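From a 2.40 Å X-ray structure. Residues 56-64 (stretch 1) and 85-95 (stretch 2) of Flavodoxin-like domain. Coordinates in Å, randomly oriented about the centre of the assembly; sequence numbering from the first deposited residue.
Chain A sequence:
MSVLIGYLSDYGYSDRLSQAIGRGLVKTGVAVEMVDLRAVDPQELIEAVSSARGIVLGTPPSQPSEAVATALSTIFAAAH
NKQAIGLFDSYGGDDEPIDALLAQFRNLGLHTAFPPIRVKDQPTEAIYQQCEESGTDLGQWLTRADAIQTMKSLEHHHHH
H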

ATOM      1  N   VAL A  56       2.449   0.343  -1.843  1.00 19.52           N
ATOM      2  CA  VAL A  56       1.254   0.926  -1.240  1.00 16.32           C
ATOM      3  C   VAL A  56       0.637  -0.199  -0.426  1.00 20.45           C
ATOM      4  O   VAL A  56       0.403  -1.295  -0.949  1.00 25.99           O
ATOM      5  CB  VAL A  56       0.257   1.388  -2.289  1.00 23.07           C
ATOM      6  CG1 VAL A  56      -1.048   1.836  -1.613  1.00 22.79           C
ATOM      7  CG2 VAL A  56       0.857   2.526  -3.079  1.00 22.85           C
ATOM      8  N   LEU A  57       0.400   0.073   0.849  1.00 17.41           N
ATOM      9  CA  LEU A  57      -0.174  -0.911   1.753  1.00 29.74           C
ATOM     10  C   LEU A  57      -1.413  -0.404   2.512  1.00 28.23           C
ATOM     11  O   LEU A  57      -1.439   0.723   3.005  1.00 28.12           O
ATOM     12  CB  LEU A  57       0.904  -1.322   2.758  1.00 37.94           C
ATOM     13  CG  LEU A  57       0.681  -2.555   3.611  1.00 44.99           C
ATOM     14  CD1 LEU A  57       0.633  -3.765   2.696  1.00 43.24           C
ATOM     15  CD2 LEU A  57       1.808  -2.678   4.647  1.00 40.62           C
ATOM     16  N   GLY A  58      -2.446  -1.233   2.586  1.00 26.20           N
ATOM     17  CA  GLY A  58      -3.626  -0.856   3.345  1.00 22.15           C
ATOM     18  C   GLY A  58      -3.323  -1.349   4.750  1.00 34.07           C
ATOM     19  O   GLY A  58      -2.595  -2.329   4.894  1.00 35.72           O
ATOM     20  N   THR A  59      -3.837  -0.689   5.782  1.00 26.62           N
ATOM     21  CA  THR A  59      -3.563  -1.138   7.149  1.00 28.40           C
ATOM     22  C   THR A  59      -4.159  -2.504   7.438  1.00 41.83           C
ATOM     23  O   THR A  59      -5.327  -2.764   7.152  1.00 39.75           O
ATOM     24  CB  THR A  59      -4.110  -0.173   8.212  1.00 32.51           C
ATOM     25  OG1 THR A  59      -5.488   0.095   7.941  1.00 38.81           O
ATOM     26  CG2 THR A  59      -3.322   1.129   8.222  1.00 34.77           C
ATOM     27  N   PRO A  60      -3.331  -3.415   7.957  1.00 61.90           N
ATOM     28  CA  PRO A  60      -3.755  -4.771   8.300  1.00 63.91           C
ATOM     29  C   PRO A  60      -4.042  -4.917   9.782  1.00 66.92           C
ATOM     30  O   PRO A  60      -3.260  -4.495  10.631  1.00 70.73           O
ATOM     31  CB  PRO A  60      -2.584  -5.631   7.857  1.00 61.39           C
ATOM     32  CG  PRO A  60      -1.410  -4.728   8.090  1.00 64.47           C
ATOM     33  CD  PRO A  60      -1.880  -3.366   7.685  1.00 63.11           C
ATOM     34  N   PRO A  61      -5.158  -5.569  10.107  1.00 64.79           N
ATOM     35  CA  PRO A  61      -5.564  -5.782  11.495  1.00 64.85           C
ATOM     36  C   PRO A  61      -4.502  -6.321  12.406  1.00 52.74           C
ATOM     37  O   PRO A  61      -3.693  -7.163  12.026  1.00 47.85           O
ATOM     38  CB  PRO A  61      -6.678  -6.797  11.392  1.00 62.02           C
ATOM     39  CG  PRO A  61      -6.256  -7.616  10.208  1.00 62.73           C
ATOM     40  CD  PRO A  61      -5.763  -6.582   9.226  1.00 57.08           C
ATOM     41  N   SER A  62      -4.588  -5.822  13.631  1.00 57.37           N
ATOM     42  CA  SER A  62      -3.767  -6.156  14.787  1.00 61.42           C
ATOM     43  C   SER A  62      -3.374  -7.620  14.958  1.00 67.84           C
ATOM     44  O   SER A  62      -2.199  -7.931  15.149  1.00 67.29           O
ATOM     45  CB  SER A  62      -4.532  -5.742  16.023  1.00 67.21           C
ATOM     46  OG  SER A  62      -4.485  -4.344  16.190  1.00 71.49           O
ATOM     47  N   GLN A  63      -4.367  -8.497  14.967  1.00 70.05           N
ATOM     48  CA  GLN A  63      -4.115  -9.896  15.087  1.00 74.51           C
ATOM     49  C   GLN A  63      -4.389 -10.460  13.698  1.00 66.05           C
ATOM     50  O   GLN A  63      -5.501 -10.870  13.384  1.00 68.21           O
ATOM     51  CB  GLN A  63      -5.032 -10.564  16.139  1.00 84.06           C
ATOM     52  CG  GLN A  63      -5.064  -9.812  17.459  1.00 91.55           C
ATOM     53  CD  GLN A  63      -3.680  -9.441  17.949  1.00 96.96           C
ATOM     54  OE1 GLN A  63      -3.478  -8.361  18.505  1.00 99.24           O
ATOM     55  NE2 GLN A  63      -2.719 -10.335  17.754  1.00 99.31           N
ATOM     56  N   PRO A  64      -3.378 -10.387  12.820  1.00 56.00           N
ATOM     57  CA  PRO A  64      -3.467 -10.885  11.443  1.00 60.70           C
ATOM     58  C   PRO A  64      -3.347 -12.429  11.527  1.00 71.50           C
ATOM     59  O   PRO A  64      -2.815 -12.978  12.497  1.00 75.91           O
ATOM     60  CB  PRO A  64      -2.245 -10.288  10.759  1.00 54.66           C
ATOM     61  CG  PRO A  64      -1.279 -10.062  11.880  1.00 60.28           C
ATOM     62  CD  PRO A  64      -2.144  -9.612  13.033  1.00 56.37           C
ATOM     63  N   ILE A  85       6.849   4.451   0.278  1.00 29.26           N
ATOM     64  CA  ILE A  85       5.792   3.719   0.939  1.00 23.95           C
ATOM     65  C   ILE A  85       4.545   4.597   1.022  1.00 27.17           C
ATOM     66  O   ILE A  85       4.602   5.727   1.514  1.00 21.96           O
ATOM     67  CB  ILE A  85       6.206   3.302   2.375  1.00 21.87           C
ATOM     68  CG1 ILE A  85       5.030   2.615   3.075  1.00 29.40           C
ATOM     69  CG2 ILE A  85       6.669   4.510   3.178  1.00 24.19           C
ATOM     70  CD1 ILE A  85       4.654   1.298   2.450  1.00 23.28           C
ATOM     71  N   GLY A  86       3.446   4.090   0.483  1.00 29.26           N
ATOM     72  CA  GLY A  86       2.185   4.808   0.541  1.00 19.90           C
ATOM     73  C   GLY A  86       1.307   4.012   1.479  1.00 25.08           C
ATOM     74  O   GLY A  86       1.072   2.829   1.251  1.00 35.36           O
ATOM     75  N   LEU A  87       0.840   4.639   2.549  1.00 23.26           N
ATOM     76  CA  LEU A  87      -0.015   3.958   3.506  1.00 25.86           C
ATOM     77  C   LEU A  87      -1.437   4.534   3.483  1.00 25.07           C
ATOM     78  O   LEU A  87      -1.627   5.726   3.267  1.00 28.53           O
ATOM     79  CB  LEU A  87       0.582   4.101   4.910  1.00 15.63           C
ATOM     80  CG  LEU A  87       1.915   3.371   5.106  1.00 30.20           C
ATOM     81  CD1 LEU A  87       2.531   3.735   6.447  1.00 27.51           C
ATOM     82  CD2 LEU A  87       1.688   1.861   5.013  1.00 28.98           C
ATOM     83  N   PHE A  88      -2.424   3.670   3.672  1.00 31.56           N
ATOM     84  CA  PHE A  88      -3.822   4.092   3.736  1.00 33.27           C
ATOM     85  C   PHE A  88      -4.554   3.241   4.765  1.00 43.31           C
ATOM     86  O   PHE A  88      -4.370   2.025   4.834  1.00 40.88           O
ATOM     87  CB  PHE A  88      -4.508   4.004   2.364  1.00 34.98           C
ATOM     88  CG  PHE A  88      -4.797   2.603   1.880  1.00 29.24           C
ATOM     89  CD1 PHE A  88      -5.955   1.942   2.267  1.00 27.65           C
ATOM     90  CD2 PHE A  88      -3.953   1.983   0.955  1.00 36.55           C
ATOM     91  CE1 PHE A  88      -6.279   0.685   1.733  1.00 32.33           C
ATOM     92  CE2 PHE A  88      -4.268   0.723   0.413  1.00 31.43           C
ATOM     93  CZ  PHE A  88      -5.432   0.075   0.799  1.00 21.84           C
ATOM     94  N   ASP A  89      -5.361   3.893   5.590  1.00 49.75           N
ATOM     95  CA  ASP A  89      -6.120   3.178   6.604  1.00 45.79           C
ATOM     96  C   ASP A  89      -7.269   2.451   5.909  1.00 40.74           C
ATOM     97  O   ASP A  89      -8.063   3.070   5.201  1.00 39.89           O
ATOM     98  CB  ASP A  89      -6.651   4.165   7.638  1.00 56.94           C
ATOM     99  CG  ASP A  89      -7.241   3.476   8.847  1.00 63.58           C
ATOM    100  OD1 ASP A  89      -7.325   4.129   9.912  1.00 74.19           O
ATOM    101  OD2 ASP A  89      -7.624   2.287   8.736  1.00 61.89           O
ATOM    102  N   SER A  90      -7.349   1.140   6.108  1.00 31.20           N
ATOM    103  CA  SER A  90      -8.392   0.337   5.488  1.00 37.79           C
ATOM    104  C   SER A  90      -9.761   0.440   6.168  1.00 47.87           C
ATOM    105  O   SER A  90     -10.777   0.030   5.594  1.00 44.14           O
ATOM    106  CB  SER A  90      -7.949  -1.122   5.441  1.00 47.55           C
ATOM    107  OG  SER A  90      -7.670  -1.606   6.738  1.00 62.07           O
ATOM    108  N   TYR A  91      -9.779   1.001   7.379  1.00 48.59           N
ATOM    109  CA  TYR A  91     -11.002   1.156   8.171  1.00 48.07           C
ATOM    110  C   TYR A  91     -11.637  -0.206   8.424  1.00 50.94           C
ATOM    111  O   TYR A  91     -12.833  -0.394   8.206  1.00 51.37           O
ATOM    112  CB  TYR A  91     -12.003   2.069   7.461  1.00 51.72           C
ATOM    113  CG  TYR A  91     -13.101   2.606   8.357  1.00 65.04           C
ATOM    114  CD1 TYR A  91     -12.800   3.191   9.591  1.00 80.10           C
ATOM    115  CD2 TYR A  91     -14.438   2.564   7.961  1.00 75.29           C
ATOM    116  CE1 TYR A  91     -13.808   3.722  10.409  1.00 85.31           C
ATOM    117  CE2 TYR A  91     -15.455   3.093   8.770  1.00 80.83           C
ATOM    118  CZ  TYR A  91     -15.131   3.669   9.990  1.00 83.99           C
ATOM    119  OH  TYR A  91     -16.127   4.186  10.788  1.00 87.79           O
ATOM    120  N   GLY A  92     -10.820  -1.150   8.881  1.00 57.42           N
ATOM    121  CA  GLY A  92     -11.301  -2.491   9.154  1.00 70.25           C
ATOM    122  C   GLY A  92     -11.835  -2.669  10.565  1.00 84.84           C
ATOM    123  O   GLY A  92     -12.572  -1.822  11.074  1.00 91.53           O
ATOM    124  N   GLY A  93     -11.465  -3.774  11.202  1.00 89.42           N
ATOM    125  CA  GLY A  93     -11.937  -4.033  12.554  1.00 94.55           C
ATOM    126  C   GLY A  93     -10.930  -3.607  13.599  1.00 89.63           C
ATOM    127  O   GLY A  93     -10.978  -2.489  14.113  1.00 88.92           O
ATOM    128  N   ASP A  94     -10.027  -4.519  13.928  1.00 84.85           N
ATOM    129  CA  ASP A  94      -8.974  -4.248  14.893  1.00 77.56           C
ATOM    130  C   ASP A  94      -7.715  -4.238  14.049  1.00 59.18           C
ATOM    131  O   ASP A  94      -7.055  -5.268  13.907  1.00 60.45           O
ATOM    132  CB  ASP A  94      -8.909  -5.366  15.937  1.00 78.32           C
ATOM    133  N   ASP A  95      -7.387  -3.080  13.480  1.00 50.08           N
ATOM    134  CA  ASP A  95      -6.215  -2.979  12.618  1.00 61.39           C
ATOM    135  C   ASP A  95      -5.043  -2.155  13.144  1.00 64.88           C
ATOM    136  O   ASP A  95      -5.210  -1.264  13.976  1.00 56.42           O
ATOM    137  CB  ASP A  95      -6.635  -2.458  11.237  1.00 68.78           C
ATOM    138  CG  ASP A  95      -7.248  -1.074  11.293  1.00 75.11           C
ATOM    139  OD1 ASP A  95      -6.519  -0.109  11.605  1.00 67.43           O
ATOM    140  OD2 ASP A  95      -8.462  -0.951  11.024  1.00 84.40           O
TER

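Stretch 2 enters as a strand running parallel to strand 56-58, and the contact opens at Gly86. Its carbonyl O accepts a hydrogen bond from Leu57 N at 2.9 Å, a rung of the parallel ladder. Glycine suits this site because a CB, ideally placed, would lie a tight 3.4 Å from Val56 CG2. Leu87 and Leu57 share one face of the sheet, where Leu57 CB packs 4.0 Å from Leu87 CD2 in a buried apolar contact.

Phe88 bonds through both backbone groups: its N donates to Leu57 O (3.2 Å), and its O accepts from Thr59 N (2.9 Å). Its ring lies over Gly58, whose CA sits 3.3 Å from the ring centroid, nearly along the normal. Only a residue without a side chain fits so closely, since an ideal CB on Gly58 would fall 2.5 Å from Phe88 CZ. Val56 CG1 meets the ring edge, 3.9 Å from Phe88 CD2.

Beyond the strands, polar groups take over. Asp89 OD2 accepts from Tyr91 N (2.9 Å), its carboxylate turning back to the backbone N-H two residues on. Ser90, short and polar, reaches Thr59 twice: OG donates to Thr59 O (2.6 Å), and N donates to Thr59 OG1 (2.8 Å, nearly linear). Finally, the backbones meet again at Asp95, whose CA lies 3.1 Å from Pro61 CA, so short that little should rest on it; its carboxylate OD2 accepts a weak hydrogen bond from Gly92 N (3.2 Å).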